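Local coordinates for protein urea carboxylase (Thermus thermophilus, PDB 3OEP) that is of unknown function but is a homologue of KipI and KipA joined in one chain, and was once incorrectly taken for an allophanate hydrolase, at residues A248-L253 / A418-V423; A255-L260 / A294-V299; K279-T284 / L321-R326; P328-Y333 / Q482-V487; R384-A389 / D476-G481. All blocks are in the same frame, centred on the assembly; numbering follows the deposited sequence.

Contact 1. Residues A248-L253 / A418-V423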
# COMPACT_ATOMS: atom_id res chain seq x y z
N ALA A 248 -3.42 -1.71 0.53
CA ALA A 248 -2.13 -1.71 1.21
C ALA A 248 -2.29 -1.85 2.72
O ALA A 248 -3.36 -1.56 3.27
CB ALA A 248 -1.37 -0.42 0.89
N ARG A 249 -1.23 -2.29 3.38
CA ARG A 249 -1.20 -2.37 4.84
C ARG A 249 -1.41 -0.99 5.45
O ARG A 249 -2.17 -0.84 6.41
CB ARG A 249 0.16 -2.92 5.29
CG ARG A 249 0.37 -2.96 6.80
CD ARG A 249 -0.70 -3.74 7.53
NE ARG A 249 -1.10 -4.92 6.79
CZ ARG A 249 -0.37 -6.01 6.63
NH1 ARG A 249 0.85 -6.11 7.17
NH2 ARG A 249 -0.84 -7.02 5.91
N SER A 250 -0.73 0.00 4.89
CA SER A 250 -0.78 1.36 5.42
C SER A 250 -0.36 1.36 6.90
O SER A 250 0.51 0.58 7.29
CB SER A 250 -2.16 1.98 5.18
OG SER A 250 -2.19 3.36 5.54
N GLY A 251 -0.97 2.20 7.73
CA GLY A 251 -0.54 2.33 9.11
C GLY A 251 0.71 3.20 9.21
O GLY A 251 1.10 3.85 8.24
N PRO A 252 1.35 3.21 10.39
CA PRO A 252 2.50 4.10 10.57
C PRO A 252 3.74 3.54 9.89
O PRO A 252 3.95 2.33 9.90
CB PRO A 252 2.67 4.15 12.09
CG PRO A 252 2.13 2.84 12.56
CD PRO A 252 1.08 2.41 11.59
N LEU A 253 4.55 4.42 9.30
CA LEU A 253 5.77 3.98 8.63
C LEU A 253 6.89 3.68 9.63
O LEU A 253 7.77 2.85 9.36
CB LEU A 253 6.23 5.01 7.59
CG LEU A 253 6.89 4.43 6.35
CD1 LEU A 253 5.86 3.65 5.52
CD2 LEU A 253 7.55 5.51 5.51
N ALA A 418 12.54 8.71 -0.81
CA ALA A 418 11.91 7.90 0.23
C ALA A 418 10.52 8.42 0.52
O ALA A 418 10.33 9.61 0.79
CB ALA A 418 12.74 7.93 1.50
N ASP A 419 9.54 7.51 0.50
CA ASP A 419 8.19 7.86 0.93
C ASP A 419 7.53 6.63 1.55
O ASP A 419 8.22 5.67 1.90
CB ASP A 419 7.40 8.48 -0.23
CG ASP A 419 7.21 7.55 -1.41
OD1 ASP A 419 7.40 6.32 -1.29
OD2 ASP A 419 6.85 8.07 -2.49
N ARG A 420 6.21 6.66 1.71
CA ARG A 420 5.51 5.54 2.35
C ARG A 420 5.42 4.31 1.44
O ARG A 420 5.18 3.21 1.93
CB ARG A 420 4.11 5.96 2.79
CG ARG A 420 4.11 6.98 3.92
CD ARG A 420 2.70 7.48 4.22
NE ARG A 420 1.78 6.36 4.41
CZ ARG A 420 1.59 5.71 5.56
NH1 ARG A 420 2.23 6.06 6.68
NH2 ARG A 420 0.74 4.69 5.60
N VAL A 421 5.58 4.50 0.14
CA VAL A 421 5.55 3.38 -0.80
C VAL A 421 6.86 2.60 -0.75
O VAL A 421 6.87 1.37 -0.72
CB VAL A 421 5.26 3.85 -2.25
CG1 VAL A 421 5.38 2.70 -3.23
CG2 VAL A 421 3.88 4.49 -2.33
N GLY A 422 7.98 3.32 -0.73
CA GLY A 422 9.27 2.68 -0.60
C GLY A 422 10.45 3.62 -0.63
O GLY A 422 10.29 4.84 -0.70
N VAL A 423 11.64 3.03 -0.58
CA VAL A 423 12.89 3.77 -0.54
C VAL A 423 13.71 3.35 -1.75
O VAL A 423 14.07 2.17 -1.88
CB VAL A 423 13.67 3.48 0.76
CG1 VAL A 423 14.95 4.29 0.84
CG2 VAL A 423 12.78 3.78 1.98
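R420 and L253 reach past each other, the arginine toward the backbone of 248-253 and the leucine toward that of 418-423. The arginine chain leaves with CG beside its own backbone N and runs straight to a bend at chi3 (51°), which turns the guanidinium end-on to the carbonyl of G251. NH1 stands 2.9 Å and NH2 2.8 Å from G251 O, so both terminal nitrogens donate to one acceptor. They lie in its carbonyl plane, and G251 O sits only 4° out of the guanidinium plane. Salt bridges from NE to D459 and from NH1 to E275 fix the rotation of the group further. S250 OG, at the edge of the same guanidinium, is hydrogen-bonded to P351 O.

Residues 418-423 form the tight connection between strands 413-418 and 422-426 in the sheet of the cyclophilin-like domain. D419 OD1 accepts from V421 N at 2.9 Å, an Asx turn, from above the carboxylate plane, and from G422 N at 3.1 Å nearly along the C-O axis, widening it to an Asx motif.

L253 points at the 418-423 backbone and lays its two methyls against R420 CA and the flanking carbonyls. CD1 is 3.7 Å from R420 O, while CD2 is 3.7 Å from D419 O; both also touch R420 CG. With phi at 79° and psi extended, G251 leaves no room for a CB beside the S250 carbonyl.

Contact 2. Residues A255-L260 / A294-V299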
# COMPACT_ATOMS: atom_id res chain seq x y z
N ALA A 255 6.48 2.37 13.09
CA ALA A 255 5.47 1.86 14.02
C ALA A 255 5.88 1.97 15.50
O ALA A 255 5.04 2.32 16.34
CB ALA A 255 5.10 0.41 13.67
N PRO A 256 7.15 1.69 15.83
CA PRO A 256 7.52 1.85 17.24
C PRO A 256 7.33 3.27 17.78
O PRO A 256 6.93 3.46 18.93
CB PRO A 256 9.00 1.45 17.26
CG PRO A 256 9.15 0.51 16.12
CD PRO A 256 8.19 0.98 15.06
N SER A 257 7.61 4.27 16.94
CA SER A 257 7.39 5.66 17.34
C SER A 257 5.91 5.96 17.52
O SER A 257 5.53 6.63 18.49
CB SER A 257 8.02 6.62 16.34
OG SER A 257 9.43 6.49 16.38
N ALA A 258 5.08 5.45 16.61
CA ALA A 258 3.63 5.63 16.73
C ALA A 258 3.10 5.00 18.02
O ALA A 258 2.31 5.60 18.75
CB ALA A 258 2.91 5.03 15.52
N ARG A 259 3.54 3.77 18.28
CA ARG A 259 3.12 3.06 19.48
C ARG A 259 3.55 3.79 20.75
O ARG A 259 2.78 3.86 21.71
CB ARG A 259 3.64 1.62 19.46
CG ARG A 259 2.94 0.74 18.43
CD ARG A 259 3.15 -0.74 18.71
NE ARG A 259 4.48 -1.20 18.30
CZ ARG A 259 4.82 -1.57 17.07
NH1 ARG A 259 3.93 -1.53 16.07
NH2 ARG A 259 6.06 -1.97 16.82
N LEU A 260 4.76 4.35 20.74
CA LEU A 260 5.27 5.11 21.89
C LEU A 260 4.41 6.35 22.17
O LEU A 260 4.06 6.62 23.32
CB LEU A 260 6.73 5.53 21.67
CG LEU A 260 7.37 6.37 22.79
CD1 LEU A 260 7.21 5.67 24.13
CD2 LEU A 260 8.83 6.65 22.49
N ALA A 294 6.27 11.91 19.31
CA ALA A 294 7.31 10.89 19.21
C ALA A 294 7.77 10.79 17.77
O ALA A 294 7.16 11.36 16.87
CB ALA A 294 6.81 9.54 19.73
N GLY A 295 8.85 10.05 17.55
CA GLY A 295 9.47 9.98 16.23
C GLY A 295 10.66 10.90 16.13
O GLY A 295 11.29 11.24 17.14
N TYR A 296 10.99 11.30 14.91
CA TYR A 296 12.24 12.00 14.63
C TYR A 296 12.03 13.09 13.59
O TYR A 296 10.98 13.17 12.97
CB TYR A 296 13.30 11.01 14.13
CG TYR A 296 13.49 9.83 15.06
CD1 TYR A 296 14.42 9.86 16.08
CD2 TYR A 296 12.71 8.68 14.92
CE1 TYR A 296 14.58 8.78 16.94
CE2 TYR A 296 12.85 7.60 15.77
CZ TYR A 296 13.79 7.66 16.77
OH TYR A 296 13.93 6.58 17.62
N GLY A 297 13.04 13.94 13.43
CA GLY A 297 13.03 14.95 12.39
C GLY A 297 12.49 16.31 12.81
O GLY A 297 12.56 17.25 12.02
N PHE A 298 11.97 16.42 14.03
CA PHE A 298 11.39 17.67 14.52
C PHE A 298 11.53 17.81 16.03
O PHE A 298 11.74 16.83 16.74
CB PHE A 298 9.89 17.75 14.25
CG PHE A 298 9.50 17.46 12.83
CD1 PHE A 298 9.33 18.49 11.92
CD2 PHE A 298 9.25 16.15 12.43
CE1 PHE A 298 8.95 18.22 10.62
CE2 PHE A 298 8.87 15.88 11.12
CZ PHE A 298 8.71 16.91 10.22
N VAL A 299 11.38 19.04 16.50
CA VAL A 299 11.03 19.31 17.89
C VAL A 299 9.71 20.05 17.85
O VAL A 299 9.49 20.89 16.98
CB VAL A 299 12.10 20.14 18.65
CG1 VAL A 299 13.38 19.32 18.83
CG2 VAL A 299 12.37 21.46 17.95
O HOH W 1 11.78 5.13 17.70
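The first turns of helix 255-264 pack here on the crossing between two antiparallel sheets, where strand 289-295 of one gives way to strand 298-302 of the other. A255 and P256 begin the helix, and their carbonyls accept from R259 N and L260 N respectively. P256 turns its ring to W478 of the short helix 477-480.

On the helix side, S257 makes most of the contact. Its CB points at the strand, lying 3.7 Å from G295 CA, and OG, held beside the backbone N by chi1 of -67°, comes within 3.5 Å of the same CA. G295 has backbone angles (phi 99°) that bring any CB against A294 O, so glycine is needed; its bare CA faces the serine. OG also lies 3.6 Å from Y296 CE2, obliquely to the ring, and is hydrogen-bonded to D254 just ahead of the helix. One water ties the two hydroxyls together, giving one proton to S257 OG at 3.0 Å and the other to Y296 OH at 2.6 Å; the tyrosine oxygen is further hydrogen-bonded to R384 O.

A258 and R259 look the other way, A258 onto P252 and Y333. One turn on from S257, L260 meets the strand again: its CG is 4.4 Å from A294 CB, the methyl that also touches S257 O at 3.4 Å.

Contact 3. Residues K279-T284 / L321-R326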
# COMPACT_ATOMS: atom_id res chain seq x y z
N LYS A 279 7.67 18.15 6.60
CA LYS A 279 7.12 19.40 7.10
C LYS A 279 5.83 19.09 7.84
O LYS A 279 4.94 18.43 7.30
CB LYS A 279 6.83 20.36 5.95
CG LYS A 279 6.34 21.73 6.39
CD LYS A 279 6.07 22.64 5.21
CE LYS A 279 5.50 23.97 5.66
NZ LYS A 279 5.20 24.86 4.51
N GLY A 280 5.75 19.56 9.08
CA GLY A 280 4.61 19.30 9.93
C GLY A 280 3.52 20.34 9.78
O GLY A 280 3.74 21.41 9.21
N PRO A 281 2.33 20.03 10.31
CA PRO A 281 1.21 20.94 10.28
C PRO A 281 1.31 22.01 11.36
O PRO A 281 2.14 21.90 12.27
CB PRO A 281 0.01 20.03 10.56
CG PRO A 281 0.55 18.96 11.41
CD PRO A 281 1.98 18.75 10.96
N VAL A 282 0.46 23.02 11.24
CA VAL A 282 0.24 23.99 12.30
C VAL A 282 -1.15 23.69 12.87
O VAL A 282 -2.14 23.76 12.14
CB VAL A 282 0.30 25.42 11.76
CG1 VAL A 282 0.05 26.44 12.88
CG2 VAL A 282 1.66 25.68 11.08
N LEU A 283 -1.21 23.36 14.15
CA LEU A 283 -2.43 22.87 14.79
C LEU A 283 -2.79 23.73 15.98
O LEU A 283 -1.91 24.16 16.73
CB LEU A 283 -2.23 21.43 15.28
CG LEU A 283 -1.71 20.40 14.29
CD1 LEU A 283 -1.42 19.07 14.99
CD2 LEU A 283 -2.70 20.23 13.13
N THR A 284 -4.08 23.96 16.19
CA THR A 284 -4.52 24.70 17.38
C THR A 284 -5.56 23.88 18.15
O THR A 284 -6.52 23.36 17.57
CB THR A 284 -5.06 26.08 16.99
OG1 THR A 284 -4.03 26.80 16.30
CG2 THR A 284 -5.50 26.87 18.23
N LEU A 321 0.33 24.64 18.19
CA LEU A 321 1.43 23.69 18.21
C LEU A 321 2.06 23.64 16.82
O LEU A 321 1.35 23.50 15.81
CB LEU A 321 0.87 22.31 18.57
CG LEU A 321 1.85 21.14 18.66
CD1 LEU A 321 2.88 21.37 19.76
CD2 LEU A 321 1.05 19.85 18.89
N ARG A 322 3.38 23.75 16.77
CA ARG A 322 4.13 23.71 15.51
C ARG A 322 5.24 22.69 15.64
O ARG A 322 5.53 22.21 16.75
CB ARG A 322 4.72 25.08 15.18
CG ARG A 322 3.69 26.17 14.94
CD ARG A 322 4.34 27.54 14.79
NE ARG A 322 3.36 28.59 14.49
CZ ARG A 322 2.66 29.27 15.40
NH1 ARG A 322 2.81 29.04 16.71
NH2 ARG A 322 1.80 30.19 15.00
N PHE A 323 5.88 22.36 14.52
CA PHE A 323 6.95 21.38 14.51
C PHE A 323 8.14 21.94 13.76
O PHE A 323 8.07 22.17 12.55
CB PHE A 323 6.47 20.07 13.91
CG PHE A 323 5.33 19.46 14.67
CD1 PHE A 323 5.57 18.69 15.79
CD2 PHE A 323 4.02 19.72 14.30
CE1 PHE A 323 4.52 18.14 16.52
CE2 PHE A 323 2.96 19.18 15.02
CZ PHE A 323 3.21 18.39 16.13
N ARG A 324 9.21 22.21 14.49
CA ARG A 324 10.42 22.78 13.94
C ARG A 324 11.32 21.66 13.42
O ARG A 324 11.74 20.81 14.19
CB ARG A 324 11.15 23.56 15.03
CG ARG A 324 12.45 24.21 14.59
CD ARG A 324 13.00 25.08 15.72
NE ARG A 324 12.18 26.27 15.94
CZ ARG A 324 12.22 27.05 17.02
NH1 ARG A 324 13.04 26.78 18.03
NH2 ARG A 324 11.42 28.11 17.09
N PRO A 325 11.62 21.65 12.11
CA PRO A 325 12.49 20.59 11.61
C PRO A 325 13.85 20.58 12.31
O PRO A 325 14.43 21.63 12.56
CB PRO A 325 12.64 20.93 10.12
CG PRO A 325 11.41 21.70 9.80
CD PRO A 325 11.11 22.50 11.02
N ARG A 326 14.34 19.39 12.66
CA ARG A 326 15.61 19.27 13.35
C ARG A 326 16.21 17.89 13.25
O ARG A 326 15.50 16.88 13.38
CB ARG A 326 15.46 19.62 14.84
CG ARG A 326 16.75 19.41 15.64
CD ARG A 326 16.72 20.13 16.96
NE ARG A 326 16.48 21.56 16.78
CZ ARG A 326 16.20 22.41 17.77
NH1 ARG A 326 16.14 21.98 19.03
NH2 ARG A 326 15.98 23.69 17.50
O HOH W 2 7.42 21.59 10.13
O HOH W 3 4.64 23.10 12.08
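Neighbouring strands of a six-stranded antiparallel sheet, 282-285 and 320-325, pair here and then splay apart. L283 and L321 form a hydrogen-bonded pair: L283 N donates to L321 O at 3.1 Å and L321 N to L283 O at 2.7 Å, both almost straight (176° and 170°). Beyond this pair, toward G280, water takes over the ladder. One molecule gives a proton to P281 O and accepts from F323 N, 2.8 Å from each. A second accepts from G280 N at 2.8 Å and donates to F323 O at 2.6 Å.

The F323 ring, with CG beside its backbone N, lies on the same face as both leucines. Its edge takes P281 O, 3.5 Å from CD2 and in the ring plane, with L283 CD1 at the edge as well; P281 CD crosses obliquely at 4.0 Å from the same CD2. F276, F293 and F298 crowd around it. An alanine at F323 would take the ring away from P281 and L283 CD1 and would probably loosen this cluster. V282 CG1 runs alongside the R322 chain. Direct bonds set the register at the leucines, while the two waters satisfy the main chain where the strands are too far apart to bond.

Contact 4. Residues P328-Y333 / Q482-V487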
# COMPACT_ATOMS: atom_id res chain seq x y z
N PRO A 328 18.51 14.40 12.29
CA PRO A 328 18.19 13.33 11.37
C PRO A 328 16.75 12.87 11.58
O PRO A 328 16.16 13.08 12.65
CB PRO A 328 19.18 12.23 11.74
CG PRO A 328 19.41 12.42 13.19
CD PRO A 328 19.31 13.91 13.43
N GLY A 329 16.21 12.24 10.56
CA GLY A 329 14.85 11.76 10.61
C GLY A 329 13.95 12.72 9.88
O GLY A 329 14.32 13.85 9.58
N VAL A 330 12.76 12.23 9.57
CA VAL A 330 11.81 13.00 8.80
C VAL A 330 10.38 12.81 9.24
O VAL A 330 9.53 13.56 8.78
CB VAL A 330 11.87 12.64 7.30
CG1 VAL A 330 13.22 13.00 6.72
CG2 VAL A 330 11.56 11.16 7.08
N ARG A 331 10.10 11.85 10.12
CA ARG A 331 8.73 11.43 10.38
C ARG A 331 8.37 11.49 11.86
O ARG A 331 8.99 10.83 12.69
CB ARG A 331 8.52 10.02 9.84
CG ARG A 331 7.08 9.57 9.71
CD ARG A 331 6.99 8.29 8.86
NE ARG A 331 7.67 8.49 7.58
CZ ARG A 331 7.12 8.95 6.46
NH1 ARG A 331 5.82 9.21 6.38
NH2 ARG A 331 7.88 9.12 5.38
N GLY A 332 7.35 12.28 12.16
CA GLY A 332 6.88 12.48 13.53
C GLY A 332 5.47 11.97 13.72
O GLY A 332 4.72 11.78 12.74
N TYR A 333 5.11 11.76 14.99
CA TYR A 333 3.79 11.29 15.40
C TYR A 333 3.24 12.14 16.52
O TYR A 333 3.95 12.48 17.47
CB TYR A 333 3.86 9.83 15.87
CG TYR A 333 4.24 8.94 14.73
CD1 TYR A 333 5.57 8.68 14.44
CD2 TYR A 333 3.26 8.44 13.87
CE1 TYR A 333 5.92 7.91 13.34
CE2 TYR A 333 3.60 7.67 12.77
CZ TYR A 333 4.93 7.41 12.51
OH TYR A 333 5.27 6.65 11.41
N GLN A 482 12.22 6.43 8.46
CA GLN A 482 12.91 7.68 8.74
C GLN A 482 13.94 8.01 7.66
O GLN A 482 14.78 8.90 7.85
CB GLN A 482 13.58 7.60 10.11
CG GLN A 482 12.60 7.43 11.26
CD GLN A 482 11.69 8.64 11.44
OE1 GLN A 482 11.99 9.74 10.95
NE2 GLN A 482 10.59 8.45 12.16
N ALA A 483 13.85 7.32 6.52
CA ALA A 483 14.79 7.53 5.43
C ALA A 483 14.56 8.89 4.76
O ALA A 483 13.42 9.36 4.68
CB ALA A 483 14.66 6.41 4.40
N ARG A 484 15.64 9.50 4.31
CA ARG A 484 15.59 10.71 3.50
C ARG A 484 16.74 10.67 2.49
O ARG A 484 17.71 9.94 2.69
CB ARG A 484 15.67 11.95 4.38
CG ARG A 484 16.82 11.98 5.35
CD ARG A 484 16.66 13.14 6.35
NE ARG A 484 16.73 14.45 5.69
CZ ARG A 484 16.35 15.60 6.25
NH1 ARG A 484 15.86 15.64 7.49
NH2 ARG A 484 16.47 16.73 5.56
N PRO A 485 16.62 11.44 1.39
CA PRO A 485 17.69 11.46 0.39
C PRO A 485 19.07 11.72 0.98
O PRO A 485 19.22 12.61 1.82
CB PRO A 485 17.28 12.62 -0.53
CG PRO A 485 15.81 12.65 -0.43
CD PRO A 485 15.50 12.32 1.01
N GLY A 486 20.05 10.92 0.57
CA GLY A 486 21.43 11.11 1.01
C GLY A 486 21.88 10.21 2.15
O GLY A 486 23.09 10.08 2.39
N VAL A 487 20.93 9.59 2.84
CA VAL A 487 21.28 8.65 3.91
C VAL A 487 22.01 7.45 3.33
O VAL A 487 21.59 6.88 2.31
CB VAL A 487 20.04 8.19 4.71
CG1 VAL A 487 20.42 7.08 5.71
CG2 VAL A 487 19.41 9.39 5.45
O HOH W 4 17.20 10.09 8.48
O HOH W 5 10.80 8.44 5.04
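Two like bends, chi1 -63° and chi2 -65°, fold the Q482 side chain so that its amide lies against the backbone of 329-331. OE1 accepts twice: from V330 N at 2.9 Å, nearly along the C=O axis, and from R331 N at 3.0 Å, on a lone pair. NE2 donates to R331 O at 2.9 Å in an almost straight bond (172°), again on a lone pair, and bonds D254 as well. The amide therefore engages both the N-H and the carbonyl of R331. An alanine at Q482 would remove the three bonds to 330-331 and the one to D254, and would probably loosen the entry into strand 331-336.

R484 starts with CG in the crowded position between its backbone N and carbonyl carbon. Its CD passes 3.5 Å from V330 CG1, the chains crossing obliquely, and NH1 reaches G329 O at 3.2 Å from above the carbonyl plane. A water links R331 NH2 to A483 O, and R331 NE is bonded to G481 O.

Strand 331-336 is thereby joined to the loop leading into strand 488-492 of the cyclophilin-like sheet. With OE1 holding two N-H groups and NE2 two acceptors, the buried amide is fixed in its flip.

Contact 5. Residues R384-A389 / D476-G481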
# COMPACT_ATOMS: atom_id res chain seq x y z
N ARG A 384 14.88 5.15 21.13
CA ARG A 384 16.11 4.61 20.56
C ARG A 384 16.75 5.69 19.67
O ARG A 384 16.03 6.45 19.01
CB ARG A 384 15.81 3.34 19.74
CG ARG A 384 14.92 3.55 18.53
CD ARG A 384 14.48 2.24 17.89
NE ARG A 384 13.51 1.50 18.69
CZ ARG A 384 12.75 0.49 18.25
NH1 ARG A 384 12.82 0.10 16.98
NH2 ARG A 384 11.90 -0.11 19.07
N PRO A 385 18.08 5.79 19.68
CA PRO A 385 18.68 6.79 18.81
C PRO A 385 18.55 6.41 17.34
O PRO A 385 18.52 5.23 16.99
CB PRO A 385 20.15 6.80 19.24
CG PRO A 385 20.38 5.48 19.87
CD PRO A 385 19.09 5.11 20.52
N LEU A 386 18.44 7.43 16.49
CA LEU A 386 18.39 7.23 15.05
C LEU A 386 19.80 7.45 14.51
O LEU A 386 20.33 8.55 14.63
CB LEU A 386 17.42 8.23 14.42
CG LEU A 386 17.21 8.11 12.91
CD1 LEU A 386 16.55 6.79 12.55
CD2 LEU A 386 16.38 9.29 12.42
N PRO A 387 20.41 6.41 13.93
CA PRO A 387 21.78 6.57 13.44
C PRO A 387 21.86 7.40 12.17
O PRO A 387 20.87 7.51 11.44
CB PRO A 387 22.24 5.13 13.19
CG PRO A 387 20.99 4.39 12.87
CD PRO A 387 19.88 5.07 13.64
N GLU A 388 23.03 7.98 11.91
CA GLU A 388 23.24 8.83 10.73
C GLU A 388 23.29 8.02 9.44
O GLU A 388 22.89 8.50 8.38
CB GLU A 388 24.53 9.65 10.88
N ALA A 389 23.80 6.79 9.53
CA ALA A 389 23.77 5.83 8.43
C ALA A 389 23.06 4.56 8.90
O ALA A 389 23.15 4.21 10.07
CB ALA A 389 25.18 5.51 7.98
N ASP A 476 14.38 -3.99 11.25
CA ASP A 476 15.06 -2.78 10.76
C ASP A 476 14.18 -1.88 9.89
O ASP A 476 14.62 -0.85 9.41
CB ASP A 476 16.32 -3.17 9.97
CG ASP A 476 17.36 -3.88 10.82
OD1 ASP A 476 17.44 -3.59 12.03
OD2 ASP A 476 18.10 -4.73 10.27
N LEU A 477 12.92 -2.28 9.67
CA LEU A 477 12.04 -1.50 8.81
C LEU A 477 11.74 -0.11 9.35
O LEU A 477 11.52 0.82 8.57
CB LEU A 477 10.73 -2.26 8.56
CG LEU A 477 10.87 -3.44 7.60
CD1 LEU A 477 9.58 -4.23 7.55
CD2 LEU A 477 11.29 -2.96 6.22
N TRP A 478 11.73 0.05 10.68
CA TRP A 478 11.47 1.36 11.29
C TRP A 478 12.47 2.41 10.81
O TRP A 478 12.12 3.58 10.66
CB TRP A 478 11.48 1.28 12.83
CG TRP A 478 12.84 1.09 13.43
CD1 TRP A 478 13.52 -0.09 13.57
CD2 TRP A 478 13.70 2.11 13.97
NE1 TRP A 478 14.75 0.13 14.16
CE2 TRP A 478 14.88 1.47 14.41
CE3 TRP A 478 13.60 3.50 14.11
CZ2 TRP A 478 15.95 2.18 14.98
CZ3 TRP A 478 14.64 4.19 14.69
CH2 TRP A 478 15.80 3.53 15.12
N LEU A 479 13.71 2.00 10.56
CA LEU A 479 14.72 2.92 10.05
C LEU A 479 14.30 3.50 8.70
O LEU A 479 14.48 4.69 8.46
CB LEU A 479 16.07 2.22 9.92
CG LEU A 479 16.75 1.81 11.22
CD1 LEU A 479 17.91 0.86 10.92
CD2 LEU A 479 17.25 3.02 12.00
N LEU A 480 13.72 2.67 7.84
CA LEU A 480 13.31 3.13 6.52
C LEU A 480 12.10 4.05 6.57
O LEU A 480 11.86 4.83 5.64
CB LEU A 480 13.08 1.95 5.58
CG LEU A 480 14.35 1.14 5.33
CD1 LEU A 480 14.07 -0.01 4.39
CD2 LEU A 480 15.48 2.04 4.78
N GLY A 481 11.35 3.98 7.67
CA GLY A 481 10.32 4.97 7.99
C GLY A 481 10.90 6.35 8.25
O GLY A 481 10.16 7.34 8.27
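R384 stretches across one face of the W478 indole, its aliphatic part over the six-membered ring and its charged end over the five-membered one. CD makes a CH-pi contact, 3.4 Å from the centroid of the benzene ring. CZ stands 4.5 Å from the pyrrole centroid and 9° off the ring normal, a cation-pi interaction. The guanidinium does not lie flat: its plane is turned 89° to the indole, edge-on to the face with NH1 lowest.

Both side chains leave with CG in the crowded position between backbone N and carbonyl carbon, and they meet tip to tip. On the other face of the indole, near its rim, L479 CD2 sits 3.3 Å above the plane. P385 O lies in the ring plane at the edge, 3.7 Å from W478 CH2. L386 CD1 rests against both W478 CZ3 and L479 CD2, 3.9 Å from each, its chain sliding oppositely past theirs, and P387 CD rests 3.7 Å from L479 CD2.

The contact fastens the loop ahead of strand 390-396 to the short helix 477-480, with P256 touching both R384 and W478. The indole is gripped between methyl and methylene groups, and its pi electrons are likely to stabilise the arginine charge.

In the fold
Following the chain, 248-253 comes first and finds its partner 165 residues later, so contact 1 encloses contacts 2 and 3. Those two interlock: 279-284 departs before contact 2 closes at 294-299, and 321-326 then pairs beside 298-299 in the same sheet. Contact 4 opens at 328-333, directly after contact 3, and crosses contact 1 by closing near the C terminus at 482-487. Contact 5 lies within that span and also crosses contact 1. Contact 3 pairs two strands within one antiparallel sheet, and contact 2 sets helix 255-264 on the crossing to the other. Contacts 1 and 4 join this half to the cyclophilin-like sheet, while contact 5 fastens its entry loop to helix 477-480.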